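Local coordinates for protein metazoan TIR-STING fusion (Crassostrea gigas, PDB 6WT6) that joins a TIR domain to a STING ligand-binding domain in one chain, a fusion of two families known from innate immune signalling, at residues A[215-221]-A[275-280]; A[28-34]-A[82-88]; A[192-196]-A[325-329]; A[195-200]-A[212-216]. One frame throughout, in Å; residues are numbered along the deposited sequence.

Interaction 1 of 4, residues A[215-221]-A[275-280]; sequences KLFLFFP and FAGEYI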
loop_
_atom_site.group_PDB
_atom_site.type_symbol
_atom_site.label_atom_id
_atom_site.label_comp_id
_atom_site.label_asym_id
_atom_site.label_seq_id
_atom_site.Cartn_x
_atom_site.Cartn_y
_atom_site.Cartn_z
ATOM N N LYS A 215 24.974 10.143 -6.252
ATOM C CA LYS A 215 23.649 9.637 -5.933
ATOM C C LYS A 215 22.656 9.906 -7.061
ATOM O O LYS A 215 22.852 10.771 -7.918
ATOM C CB LYS A 215 23.131 10.258 -4.635
ATOM C CG LYS A 215 23.956 9.931 -3.394
ATOM C CD LYS A 215 23.277 10.470 -2.142
ATOM C CE LYS A 215 24.086 10.177 -0.889
ATOM N NZ LYS A 215 25.433 10.822 -0.919
ATOM N N LEU A 216 21.575 9.130 -7.045
ATOM C CA LEU A 216 20.427 9.354 -7.911
ATOM C C LEU A 216 19.436 10.243 -7.169
ATOM O O LEU A 216 18.947 9.874 -6.097
ATOM C CB LEU A 216 19.776 8.025 -8.294
ATOM C CG LEU A 216 18.487 8.112 -9.113
ATOM C CD1 LEU A 216 18.755 8.760 -10.465
ATOM C CD2 LEU A 216 17.858 6.737 -9.280
ATOM N N PHE A 217 19.154 11.416 -7.726
ATOM C CA PHE A 217 18.250 12.367 -7.093
ATOM C C PHE A 217 16.820 12.062 -7.521
ATOM O O PHE A 217 16.511 12.054 -8.718
ATOM C CB PHE A 217 18.649 13.801 -7.437
ATOM C CG PHE A 217 19.900 14.254 -6.742
ATOM C CD1 PHE A 217 19.830 15.063 -5.619
ATOM C CD2 PHE A 217 21.145 13.841 -7.188
ATOM C CE1 PHE A 217 20.976 15.468 -4.967
ATOM C CE2 PHE A 217 22.299 14.242 -6.538
ATOM C CZ PHE A 217 22.214 15.059 -5.427
ATOM N N LEU A 218 15.960 11.791 -6.546
ATOM C CA LEU A 218 14.574 11.408 -6.777
ATOM C C LEU A 218 13.682 12.574 -6.378
ATOM O O LEU A 218 13.705 13.012 -5.222
ATOM C CB LEU A 218 14.215 10.154 -5.982
ATOM C CG LEU A 218 15.048 8.903 -6.256
ATOM C CD1 LEU A 218 14.784 7.868 -5.182
ATOM C CD2 LEU A 218 14.739 8.343 -7.645
ATOM N N PHE A 219 12.901 13.074 -7.329
ATOM C CA PHE A 219 12.170 14.320 -7.148
ATOM C C PHE A 219 10.750 14.039 -6.681
ATOM O O PHE A 219 10.046 13.206 -7.263
ATOM C CB PHE A 219 12.183 15.142 -8.437
ATOM C CG PHE A 219 13.536 15.707 -8.757
ATOM C CD1 PHE A 219 13.924 16.937 -8.251
ATOM C CD2 PHE A 219 14.439 14.988 -9.523
ATOM C CE1 PHE A 219 15.178 17.450 -8.528
ATOM C CE2 PHE A 219 15.694 15.499 -9.802
ATOM C CZ PHE A 219 16.065 16.729 -9.303
ATOM N N PHE A 220 10.341 14.750 -5.632
ATOM C CA PHE A 220 9.087 14.510 -4.921
ATOM C C PHE A 220 8.374 15.851 -4.795
ATOM O O PHE A 220 8.444 16.509 -3.747
ATOM C CB PHE A 220 9.368 13.875 -3.553
ATOM C CG PHE A 220 8.168 13.243 -2.889
ATOM C CD1 PHE A 220 6.901 13.806 -2.987
ATOM C CD2 PHE A 220 8.320 12.085 -2.142
ATOM C CE1 PHE A 220 5.813 13.218 -2.365
ATOM C CE2 PHE A 220 7.240 11.494 -1.515
ATOM C CZ PHE A 220 5.982 12.060 -1.628
ATOM N N PRO A 221 7.690 16.294 -5.849
ATOM C CA PRO A 221 6.888 17.519 -5.743
ATOM C C PRO A 221 5.724 17.323 -4.783
ATOM O O PRO A 221 5.076 16.274 -4.775
ATOM C CB PRO A 221 6.400 17.749 -7.177
ATOM C CG PRO A 221 6.406 16.382 -7.792
ATOM C CD PRO A 221 7.591 15.681 -7.185
ATOM N N PHE A 275 23.844 15.773 -12.692
ATOM C CA PHE A 275 23.169 14.864 -11.782
ATOM C C PHE A 275 22.323 13.880 -12.575
ATOM O O PHE A 275 21.774 14.219 -13.628
ATOM C CB PHE A 275 22.292 15.628 -10.779
ATOM C CG PHE A 275 21.164 16.407 -11.410
ATOM C CD1 PHE A 275 21.386 17.661 -11.969
ATOM C CD2 PHE A 275 19.877 15.894 -11.427
ATOM C CE1 PHE A 275 20.345 18.379 -12.539
ATOM C CE2 PHE A 275 18.831 16.610 -11.994
ATOM C CZ PHE A 275 19.066 17.853 -12.550
ATOM N N ALA A 276 22.245 12.654 -12.063
ATOM C CA ALA A 276 21.213 11.726 -12.497
ATOM C C ALA A 276 19.956 12.001 -11.690
ATOM O O ALA A 276 20.004 12.070 -10.459
ATOM C CB ALA A 276 21.663 10.280 -12.313
ATOM N N GLY A 277 18.836 12.176 -12.371
ATOM C CA GLY A 277 17.617 12.570 -11.689
ATOM C C GLY A 277 16.377 12.088 -12.409
ATOM O O GLY A 277 16.363 11.922 -13.634
ATOM N N GLU A 278 15.321 11.876 -11.631
ATOM C CA GLU A 278 14.026 11.496 -12.170
ATOM C C GLU A 278 12.976 11.716 -11.092
ATOM O O GLU A 278 13.295 11.870 -9.910
ATOM C CB GLU A 278 14.024 10.042 -12.648
ATOM C CG GLU A 278 14.282 9.034 -11.536
ATOM C CD GLU A 278 14.612 7.650 -12.066
ATOM O OE1 GLU A 278 15.284 7.565 -13.113
ATOM O OE2 GLU A 278 14.193 6.651 -11.440
ATOM N N TYR A 279 11.719 11.744 -11.519
ATOM C CA TYR A 279 10.617 11.779 -10.573
ATOM C C TYR A 279 10.430 10.410 -9.928
ATOM O O TYR A 279 10.747 9.374 -10.516
ATOM C CB TYR A 279 9.318 12.197 -11.269
ATOM C CG TYR A 279 9.224 13.663 -11.648
ATOM C CD1 TYR A 279 8.867 14.620 -10.709
ATOM C CD2 TYR A 279 9.463 14.080 -12.950
ATOM C CE1 TYR A 279 8.769 15.952 -11.050
ATOM C CE2 TYR A 279 9.371 15.413 -13.301
ATOM C CZ TYR A 279 9.020 16.345 -12.349
ATOM O OH TYR A 279 8.920 17.671 -12.694
ATOM N N ILE A 280 9.920 10.416 -8.698
ATOM C CA ILE A 280 9.373 9.212 -8.077
ATOM C C ILE A 280 7.999 9.000 -8.707
ATOM O O ILE A 280 7.017 9.632 -8.307
ATOM C CB ILE A 280 9.285 9.338 -6.554
ATOM C CG1 ILE A 280 10.645 9.709 -5.968
ATOM C CG2 ILE A 280 8.771 8.041 -5.945
ATOM C CD1 ILE A 280 10.657 9.791 -4.457
HETATM O O HOH W 1 24.144 12.850 -9.512
#

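Interaction 2 of 4, residues A[28-34]-A[82-88]; sequences PHVYHAF and HCSKNVI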
loop_
_atom_site.group_PDB
_atom_site.type_symbol
_atom_site.label_atom_id
_atom_site.label_comp_id
_atom_site.label_asym_id
_atom_site.label_seq_id
_atom_site.Cartn_x
_atom_site.Cartn_y
_atom_site.Cartn_z
ATOM N N PRO A 28 -21.884 -5.614 -7.845
ATOM C CA PRO A 28 -21.115 -6.806 -7.453
ATOM C C PRO A 28 -21.858 -7.692 -6.471
ATOM O O PRO A 28 -21.626 -8.907 -6.451
ATOM C CB PRO A 28 -19.847 -6.206 -6.832
ATOM C CG PRO A 28 -20.304 -4.923 -6.257
ATOM C CD PRO A 28 -21.368 -4.398 -7.186
ATOM N N HIS A 29 -22.763 -7.128 -5.675
ATOM C CA HIS A 29 -23.395 -7.883 -4.603
ATOM C C HIS A 29 -24.455 -8.836 -5.144
ATOM O O HIS A 29 -25.301 -8.452 -5.958
ATOM C CB HIS A 29 -24.015 -6.931 -3.582
ATOM C CG HIS A 29 -23.029 -6.009 -2.934
ATOM N ND1 HIS A 29 -23.397 -4.801 -2.382
ATOM C CD2 HIS A 29 -21.691 -6.114 -2.752
ATOM C CE1 HIS A 29 -22.330 -4.202 -1.885
ATOM N NE2 HIS A 29 -21.282 -4.978 -2.097
ATOM N N VAL A 30 -24.400 -10.086 -4.684
ATOM C CA VAL A 30 -25.421 -11.086 -4.983
ATOM C C VAL A 30 -25.880 -11.726 -3.679
ATOM O O VAL A 30 -26.832 -12.513 -3.660
ATOM C CB VAL A 30 -24.909 -12.149 -5.974
ATOM C CG1 VAL A 30 -24.467 -11.503 -7.281
ATOM C CG2 VAL A 30 -23.778 -12.947 -5.363
ATOM N N TYR A 31 -25.202 -11.397 -2.581
ATOM C CA TYR A 31 -25.595 -11.833 -1.249
ATOM C C TYR A 31 -25.684 -10.628 -0.325
ATOM O O TYR A 31 -24.910 -9.676 -0.450
ATOM C CB TYR A 31 -24.607 -12.844 -0.644
ATOM C CG TYR A 31 -24.243 -14.004 -1.538
ATOM C CD1 TYR A 31 -25.164 -15.000 -1.825
ATOM C CD2 TYR A 31 -22.966 -14.115 -2.071
ATOM C CE1 TYR A 31 -24.830 -16.070 -2.636
ATOM C CE2 TYR A 31 -22.621 -15.181 -2.881
ATOM C CZ TYR A 31 -23.558 -16.155 -3.162
ATOM O OH TYR A 31 -23.214 -17.215 -3.971
ATOM N N HIS A 32 -26.630 -10.686 0.616
ATOM C CA HIS A 32 -26.684 -9.675 1.666
ATOM C C HIS A 32 -25.557 -9.864 2.674
ATOM O O HIS A 32 -24.991 -8.884 3.170
ATOM C CB HIS A 32 -28.038 -9.710 2.377
ATOM C CG HIS A 32 -29.176 -9.209 1.544
ATOM N ND1 HIS A 32 -29.901 -10.026 0.704
ATOM C CD2 HIS A 32 -29.713 -7.972 1.421
ATOM C CE1 HIS A 32 -30.835 -9.315 0.098
ATOM N NE2 HIS A 32 -30.742 -8.065 0.515
ATOM N N ALA A 33 -25.219 -11.110 2.994
ATOM C CA ALA A 33 -24.219 -11.366 4.018
ATOM C C ALA A 33 -23.456 -12.645 3.710
ATOM O O ALA A 33 -24.045 -13.649 3.300
ATOM C CB ALA A 33 -24.856 -11.461 5.408
ATOM N N PHE A 34 -22.143 -12.595 3.901
ATOM C CA PHE A 34 -21.303 -13.781 3.912
ATOM C C PHE A 34 -21.022 -14.151 5.359
ATOM O O PHE A 34 -20.557 -13.315 6.139
ATOM C CB PHE A 34 -19.989 -13.552 3.163
ATOM C CG PHE A 34 -19.005 -14.687 3.298
ATOM C CD1 PHE A 34 -19.195 -15.872 2.604
ATOM C CD2 PHE A 34 -17.889 -14.566 4.110
ATOM C CE1 PHE A 34 -18.292 -16.917 2.722
ATOM C CE2 PHE A 34 -16.982 -15.609 4.232
ATOM C CZ PHE A 34 -17.185 -16.785 3.536
ATOM N N HIS A 82 -16.387 -10.457 -1.949
ATOM C CA HIS A 82 -16.574 -9.361 -2.896
ATOM C C HIS A 82 -18.042 -9.179 -3.261
ATOM O O HIS A 82 -18.496 -8.047 -3.468
ATOM C CB HIS A 82 -15.739 -9.608 -4.154
ATOM C CG HIS A 82 -15.832 -8.507 -5.165
ATOM N ND1 HIS A 82 -15.720 -7.175 -4.825
ATOM C CD2 HIS A 82 -16.027 -8.538 -6.505
ATOM C CE1 HIS A 82 -15.839 -6.435 -5.913
ATOM N NE2 HIS A 82 -16.025 -7.236 -6.945
ATOM N N CYS A 83 -18.796 -10.274 -3.334
ATOM C CA CYS A 83 -20.202 -10.240 -3.706
ATOM C C CYS A 83 -21.134 -10.142 -2.508
ATOM O O CYS A 83 -22.353 -10.210 -2.684
ATOM C CB CYS A 83 -20.559 -11.486 -4.519
ATOM S SG CYS A 83 -19.552 -11.719 -5.998
ATOM N N SER A 84 -20.603 -9.995 -1.301
ATOM C CA SER A 84 -21.424 -9.894 -0.105
ATOM C C SER A 84 -21.414 -8.460 0.405
ATOM O O SER A 84 -20.347 -7.878 0.631
ATOM C CB SER A 84 -20.942 -10.853 0.984
ATOM O OG SER A 84 -21.283 -12.192 0.664
ATOM N N LYS A 85 -22.611 -7.899 0.571
ATOM C CA LYS A 85 -22.744 -6.553 1.114
ATOM C C LYS A 85 -22.128 -6.462 2.506
ATOM O O LYS A 85 -21.304 -5.580 2.778
ATOM C CB LYS A 85 -24.222 -6.167 1.129
ATOM C CG LYS A 85 -24.573 -4.934 1.925
ATOM C CD LYS A 85 -26.032 -5.013 2.336
ATOM C CE LYS A 85 -26.532 -3.708 2.901
ATOM N NZ LYS A 85 -26.718 -2.712 1.820
ATOM N N ASN A 86 -22.500 -7.378 3.394
ATOM C CA ASN A 86 -21.921 -7.459 4.724
ATOM C C ASN A 86 -21.202 -8.794 4.896
ATOM O O ASN A 86 -21.489 -9.776 4.207
ATOM C CB ASN A 86 -22.995 -7.291 5.812
ATOM C CG ASN A 86 -23.567 -5.879 5.858
ATOM O OD1 ASN A 86 -24.492 -5.545 5.118
ATOM N ND2 ASN A 86 -23.024 -5.049 6.740
ATOM N N VAL A 87 -20.243 -8.815 5.818
ATOM C CA VAL A 87 -19.547 -10.036 6.214
ATOM C C VAL A 87 -19.783 -10.236 7.704
ATOM O O VAL A 87 -19.433 -9.369 8.516
ATOM C CB VAL A 87 -18.041 -9.975 5.902
ATOM C CG1 VAL A 87 -17.328 -11.181 6.494
ATOM C CG2 VAL A 87 -17.816 -9.915 4.403
ATOM N N ILE A 88 -20.374 -11.372 8.062
ATOM C CA ILE A 88 -20.671 -11.713 9.449
ATOM C C ILE A 88 -19.552 -12.607 9.972
ATOM O O ILE A 88 -19.340 -13.713 9.461
ATOM C CB ILE A 88 -22.038 -12.402 9.572
ATOM C CG1 ILE A 88 -23.166 -11.420 9.242
ATOM C CG2 ILE A 88 -22.227 -12.986 10.960
ATOM C CD1 ILE A 88 -24.531 -12.064 9.171
HETATM O O HOH W 2 -19.118 -4.919 -0.153
#

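Interaction 3 of 4, residues A[192-196]-A[325-329]; sequences LPDLD and KKCKI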
loop_
_atom_site.group_PDB
_atom_site.type_symbol
_atom_site.label_atom_id
_atom_site.label_comp_id
_atom_site.label_asym_id
_atom_site.label_seq_id
_atom_site.Cartn_x
_atom_site.Cartn_y
_atom_site.Cartn_z
ATOM N N LEU A 192 19.825 0.641 -7.490
ATOM C CA LEU A 192 20.644 1.426 -6.563
ATOM C C LEU A 192 21.944 0.751 -6.122
ATOM O O LEU A 192 22.967 1.456 -6.044
ATOM C CB LEU A 192 19.823 1.817 -5.324
ATOM C CG LEU A 192 18.729 2.892 -5.433
ATOM C CD1 LEU A 192 18.291 3.360 -4.045
ATOM C CD2 LEU A 192 19.165 4.083 -6.290
ATOM N N PRO A 193 21.987 -0.559 -5.800
ATOM C CA PRO A 193 23.207 -1.123 -5.185
ATOM C C PRO A 193 24.504 -0.835 -5.925
ATOM O O PRO A 193 25.524 -0.590 -5.271
ATOM C CB PRO A 193 22.904 -2.627 -5.148
ATOM C CG PRO A 193 21.441 -2.690 -4.994
ATOM C CD PRO A 193 20.899 -1.556 -5.821
ATOM N N ASP A 194 24.506 -0.848 -7.256
ATOM C CA ASP A 194 25.719 -0.564 -8.014
ATOM C C ASP A 194 25.634 0.726 -8.822
ATOM O O ASP A 194 26.515 0.985 -9.648
ATOM C CB ASP A 194 26.060 -1.740 -8.935
ATOM C CG ASP A 194 26.716 -2.895 -8.192
ATOM O OD1 ASP A 194 27.259 -2.665 -7.088
ATOM O OD2 ASP A 194 26.696 -4.033 -8.713
ATOM N N LEU A 195 24.610 1.553 -8.593
ATOM C CA LEU A 195 24.441 2.763 -9.397
ATOM C C LEU A 195 25.573 3.760 -9.164
ATOM O O LEU A 195 26.017 4.429 -10.106
ATOM C CB LEU A 195 23.083 3.399 -9.100
ATOM C CG LEU A 195 22.669 4.685 -9.819
ATOM C CD1 LEU A 195 21.177 4.659 -10.105
ATOM C CD2 LEU A 195 23.009 5.901 -8.972
ATOM N N ASP A 196 26.058 3.870 -7.920
ATOM C CA ASP A 196 27.150 4.795 -7.630
ATOM C C ASP A 196 28.392 4.483 -8.457
ATOM O O ASP A 196 29.131 5.399 -8.838
ATOM C CB ASP A 196 27.486 4.768 -6.137
ATOM C CG ASP A 196 28.008 3.413 -5.673
ATOM O OD1 ASP A 196 27.621 2.379 -6.260
ATOM O OD2 ASP A 196 28.809 3.388 -4.712
ATOM N N LYS A 325 22.323 5.838 1.191
ATOM C CA LYS A 325 23.317 6.752 0.639
ATOM C C LYS A 325 23.535 6.554 -0.858
ATOM O O LYS A 325 24.530 7.043 -1.403
ATOM C CB LYS A 325 24.660 6.645 1.381
ATOM C CG LYS A 325 24.590 6.940 2.873
ATOM C CD LYS A 325 25.955 6.775 3.536
ATOM C CE LYS A 325 26.494 5.350 3.377
ATOM N NZ LYS A 325 27.778 5.138 4.113
ATOM N N LYS A 326 22.636 5.845 -1.542
ATOM C CA LYS A 326 22.731 5.697 -2.988
ATOM C C LYS A 326 21.766 6.604 -3.740
ATOM O O LYS A 326 21.955 6.829 -4.939
ATOM C CB LYS A 326 22.483 4.238 -3.400
ATOM C CG LYS A 326 23.534 3.249 -2.890
ATOM C CD LYS A 326 24.874 3.421 -3.603
ATOM C CE LYS A 326 25.964 2.545 -2.991
ATOM N NZ LYS A 326 25.576 1.111 -2.945
ATOM N N CYS A 327 20.749 7.129 -3.067
ATOM C CA CYS A 327 19.826 8.059 -3.689
ATOM C C CYS A 327 19.534 9.193 -2.720
ATOM O O CYS A 327 19.751 9.080 -1.512
ATOM C CB CYS A 327 18.532 7.357 -4.122
ATOM S SG CYS A 327 17.411 6.953 -2.779
ATOM N N LYS A 328 19.052 10.305 -3.270
ATOM C CA LYS A 328 18.650 11.457 -2.473
ATOM C C LYS A 328 17.256 11.880 -2.906
ATOM O O LYS A 328 17.058 12.294 -4.051
ATOM C CB LYS A 328 19.639 12.615 -2.623
ATOM C CG LYS A 328 19.282 13.831 -1.781
ATOM C CD LYS A 328 19.144 13.452 -0.316
ATOM C CE LYS A 328 18.908 14.670 0.557
ATOM N NZ LYS A 328 17.677 15.396 0.157
ATOM N N ILE A 329 16.294 11.766 -1.999
ATOM C CA ILE A 329 14.927 12.188 -2.281
ATOM C C ILE A 329 14.846 13.703 -2.113
ATOM O O ILE A 329 15.220 14.242 -1.065
ATOM C CB ILE A 329 13.922 11.472 -1.371
ATOM C CG1 ILE A 329 14.117 9.954 -1.450
ATOM C CG2 ILE A 329 12.503 11.835 -1.772
ATOM C CD1 ILE A 329 13.094 9.163 -0.656
#

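Interaction 4 of 4, residues A[195-200]-A[212-216]; sequences LDKTVR and MSEKL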
loop_
_atom_site.group_PDB
_atom_site.type_symbol
_atom_site.label_atom_id
_atom_site.label_comp_id
_atom_site.label_asym_id
_atom_site.label_seq_id
_atom_site.Cartn_x
_atom_site.Cartn_y
_atom_site.Cartn_z
ATOM N N LEU A 195 24.610 1.553 -8.593
ATOM C CA LEU A 195 24.441 2.763 -9.397
ATOM C C LEU A 195 25.573 3.760 -9.164
ATOM O O LEU A 195 26.017 4.429 -10.106
ATOM C CB LEU A 195 23.083 3.399 -9.100
ATOM C CG LEU A 195 22.669 4.685 -9.819
ATOM C CD1 LEU A 195 21.177 4.659 -10.105
ATOM C CD2 LEU A 195 23.009 5.901 -8.972
ATOM N N ASP A 196 26.058 3.870 -7.920
ATOM C CA ASP A 196 27.150 4.795 -7.630
ATOM C C ASP A 196 28.392 4.483 -8.457
ATOM O O ASP A 196 29.131 5.399 -8.838
ATOM C CB ASP A 196 27.486 4.768 -6.137
ATOM C CG ASP A 196 28.008 3.413 -5.673
ATOM O OD1 ASP A 196 27.621 2.379 -6.260
ATOM O OD2 ASP A 196 28.809 3.388 -4.712
ATOM N N LYS A 197 28.639 3.204 -8.750
ATOM C CA LYS A 197 29.728 2.852 -9.653
ATOM C C LYS A 197 29.448 3.344 -11.067
ATOM O O LYS A 197 30.335 3.890 -11.731
ATOM C CB LYS A 197 29.947 1.338 -9.651
ATOM C CG LYS A 197 30.340 0.760 -8.305
ATOM C CD LYS A 197 30.524 -0.742 -8.396
ATOM C CE LYS A 197 30.855 -1.335 -7.038
ATOM N NZ LYS A 197 32.065 -0.708 -6.438
ATOM N N THR A 198 28.217 3.157 -11.545
ATOM C CA THR A 198 27.869 3.609 -12.887
ATOM C C THR A 198 28.020 5.118 -13.013
ATOM O O THR A 198 28.510 5.620 -14.032
ATOM C CB THR A 198 26.440 3.180 -13.225
ATOM O OG1 THR A 198 26.300 1.772 -12.986
ATOM C CG2 THR A 198 26.119 3.467 -14.683
ATOM N N VAL A 199 27.618 5.855 -11.974
ATOM C CA VAL A 199 27.678 7.313 -12.009
ATOM C C VAL A 199 29.124 7.787 -12.035
ATOM O O VAL A 199 29.488 8.676 -12.816
ATOM C CB VAL A 199 26.908 7.904 -10.813
ATOM C CG1 VAL A 199 27.179 9.394 -10.678
ATOM C CG2 VAL A 199 25.424 7.649 -10.974
ATOM N N ARG A 200 29.972 7.200 -11.188
ATOM C CA ARG A 200 31.372 7.604 -11.152
ATOM C C ARG A 200 32.073 7.322 -12.473
ATOM O O ARG A 200 32.956 8.086 -12.878
ATOM C CB ARG A 200 32.099 6.902 -10.005
ATOM C CG ARG A 200 31.640 7.353 -8.630
ATOM C CD ARG A 200 32.620 6.932 -7.554
ATOM N NE ARG A 200 32.811 5.485 -7.518
ATOM C CZ ARG A 200 32.149 4.658 -6.715
ATOM N NH1 ARG A 200 31.242 5.127 -5.869
ATOM N NH2 ARG A 200 32.398 3.356 -6.758
ATOM N N MET A 212 29.576 16.755 -9.756
ATOM C CA MET A 212 28.528 15.750 -9.888
ATOM C C MET A 212 28.567 14.812 -8.692
ATOM O O MET A 212 29.629 14.287 -8.345
ATOM C CB MET A 212 28.688 14.958 -11.187
ATOM C CG MET A 212 27.628 13.893 -11.390
ATOM S SD MET A 212 27.853 13.015 -12.943
ATOM C CE MET A 212 26.269 12.195 -13.098
ATOM N N SER A 213 27.410 14.606 -8.071
ATOM C CA SER A 213 27.275 13.656 -6.982
ATOM C C SER A 213 27.130 12.237 -7.528
ATOM O O SER A 213 26.731 12.016 -8.672
ATOM C CB SER A 213 26.068 14.008 -6.111
ATOM O OG SER A 213 25.707 12.923 -5.268
ATOM N N GLU A 214 27.466 11.268 -6.678
ATOM C CA GLU A 214 27.284 9.863 -7.019
ATOM C C GLU A 214 25.827 9.425 -6.976
ATOM O O GLU A 214 25.483 8.418 -7.603
ATOM C CB GLU A 214 28.077 8.969 -6.063
ATOM C CG GLU A 214 29.565 9.234 -6.001
ATOM C CD GLU A 214 30.248 8.331 -4.992
ATOM O OE1 GLU A 214 29.529 7.635 -4.243
ATOM O OE2 GLU A 214 31.494 8.313 -4.945
ATOM N N LYS A 215 24.974 10.143 -6.252
ATOM C CA LYS A 215 23.649 9.637 -5.933
ATOM C C LYS A 215 22.656 9.906 -7.061
ATOM O O LYS A 215 22.852 10.771 -7.918
ATOM C CB LYS A 215 23.131 10.258 -4.635
ATOM C CG LYS A 215 23.956 9.931 -3.394
ATOM C CD LYS A 215 23.277 10.470 -2.142
ATOM C CE LYS A 215 24.086 10.177 -0.889
ATOM N NZ LYS A 215 25.433 10.822 -0.919
ATOM N N LEU A 216 21.575 9.130 -7.045
ATOM C CA LEU A 216 20.427 9.354 -7.911
ATOM C C LEU A 216 19.436 10.243 -7.169
ATOM O O LEU A 216 18.947 9.874 -6.097
ATOM C CB LEU A 216 19.776 8.025 -8.294
ATOM C CG LEU A 216 18.487 8.112 -9.113
ATOM C CD1 LEU A 216 18.755 8.760 -10.465
ATOM C CD2 LEU A 216 17.858 6.737 -9.280
#

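Interaction 1 of 4, residues A[215-221]-A[275-280]
Phe217 and Phe219 hydrogen-bond strand 212-221 to its parallel neighbour, strand 272-279. Phe217 N donates to Ala276 O at 2.9 Å, while Phe217 O accepts from Glu278 N at 3.2 Å. Two residues on, Phe219 N reaches Glu278 O at 2.9 Å and Ile280 N reaches Phe219 O at 3.1 Å. Where the ladder starts, a water donates to Lys215 O and accepts from Ala276 N. Phe219 CG stands opposite its carbonyl carbon (chi1 -70°), which puts the ring edge on Gly277, whose CA lies in plane 4.0 Å from Phe219 CE2. The Phe219 and Phe275 side chains cross at about a right angle, with Phe219 CZ 3.9 Å from Phe275 CE2. Leu218 CB packs on Ile280 CG1 at 3.6 Å, and Leu218 runs alongside Glu278, whose OE2 is hydrogen-bonded to Tyr187 OH. Leu216 and Leu218 turn their backbone groups to Lys326 and strand 327-332. Strand 212-221 thus spends its peptide polarity on both neighbours, letting largely apolar side chains be buried above and below.

Interaction 2 of 4, residues A[28-34]-A[82-88]
The central parallel sheet of the TIR domain is built here, where strand 31-36 meets strand 84-91. Cys83 O starts the pairing by taking two donors: Val30 N, in the carbonyl plane and on a lone pair, at 2.9 Å, and Tyr31 N, tilted 20° out of that plane, at 3.1 Å. Lys85 N and Asn86 N then donate to Tyr31 O and His32 O in turn. Phe34 closes the run: its N donates to Asn86 O and its O accepts from Ile88 N at 2.7 Å. Phe34 CG lies opposite its backbone N (chi1 172°), bringing a ring edge to Val87, with Phe34 CD2 4.2 Å from Val87 CG1. Ahead of strand 31-36, the His29 ring lies flat against the other backbone, with Lys85 CA 3.8 Å from the ring centroid in a CH-pi contact. His82 O sits at an edge of that ring, and a water links His29 NE2 with Ser84 O. Pro28 CB stands over the His82 ring, 4.3 Å from its centroid, while His82 NE2 is hydrogen-bonded to Asp318 of the second subunit. Ser84 OG lies 3.1 Å from Phe34 CB and is hydrogen-bonded to Ala80 O. On the opposite face, Ala33 CB touches Ile88 CD1 at 3.8 Å. A parallel sheet of order 2-1-3-4 with strand 31-36 between 60-62 and 84-91 is typical of the flavodoxin-like TIR fold.

Interaction 3 of 4, residues A[192-196]-A[325-329]
Lys326 lays its side chain across the turn of helix that carries Leu192 and Pro193. Its chain starts out past Leu192, with the two CB atoms 4.1 Å apart, then folds at CB-CG (chi2 -71°), which lays CD beside Leu192 O at 3.7 Å. A second turn, about CD-CE (chi4 55°), directs the ammonium to Pro193 O, where NZ donates at 2.9 Å from a position tilted 34° out of the carbonyl plane. A second carbonyl, Glu322 O, also accepts from NZ. The helix is kinked here: Pro193 has no N-H to give to the preceding turn, the N of Asp194 also lacks its bond to that turn, and Leu195 N turns to Leu192 O at 3.0 Å. Helix 176-204 of the STING domain meets at this point the start of strand 327-332, an outermost strand of the five-stranded mixed sheet. Asp196 crosses Lys326 obliquely, its carboxylate beside the methylene next to the ammonium, with OD2 3.4 Å from Lys326 CE. Its OD1 stays 4.1 Å from Lys326 NZ, too far for a salt bridge, while OD2 is paired with Arg200. Leu192 ends in a fork whose two methyls both rest against Cys327 CB, and CD1 also reaches Cys327 SG at 3.9 Å. Leu317 of helix 299-319 touches both of these residues.

Interaction 4 of 4, residues A[195-200]-A[212-216]
Residues 195-200 of helix 176-204 come closest to segment 212-216 at Asp196 and Glu214, whose CA atoms are 5.1 Å apart, where segment 212-216 turns a corner at 214 and 215. Val199 fits against the carbonyls of that corner: CG1 lies 3.3 Å from Ser213 O, and CG2 lies 3.5 Å from Glu214 O. The same CG1 meets the end of the extended Met212 chain, 3.8 Å from its CE. Towards the sheet, Leu195 and Leu216 cross at about a right angle, with Leu195 CD2 3.9 Å from Leu216 CB. Ser213 faces away from the helix and forms an ST turn, its OG accepting from Lys215 N; Glu357 is also hydrogen-bonded to this hydroxyl. Arg200 bends at CG-CD (chi3 -59°), which brings NH1 between two acids. Its bond to Glu214 OE2, 3.3 Å, is weak; that oxygen lies at the guanidinium edge, and the carboxylate plane is turned 57° from the guanidinium. The bond from NH1 to Asp196 OD2, 3.2 Å, meets that oxygen from above the carboxylate plane. Asp196 O lies over one guanidinium face. Asp196 OD2 and Glu214 OE1 are only 4.3 Å apart, a like-charge approach that the shared arginine probably offsets. The salt-bridge network Asp196-Arg200-Glu214 thus adds a weak charged tie between helix and corner, alongside the apolar contacts of Leu195 and Val199.

From the N terminus, interaction 2 closes first, bringing 82-88 back to 28-34 over 47 residues and pairing two strands of the TIR sheet. It stands apart: its centre is 45 to 53 Å from the other three, all in the STING domain. Interactions 3 and 4 both start on helix 176-204 and share Leu195 and Asp196. Interaction 4 closes soonest, over 11 residues, fixing the helix to the start of strand 212-221. Interaction 1 opens there, sharing Lys215 and Leu216, and closes at 275-280. Interaction 3 closes last, at 325-329, so its loop encloses interaction 1; strand 327-332 then flanks strand 212-221 in the mixed sheet.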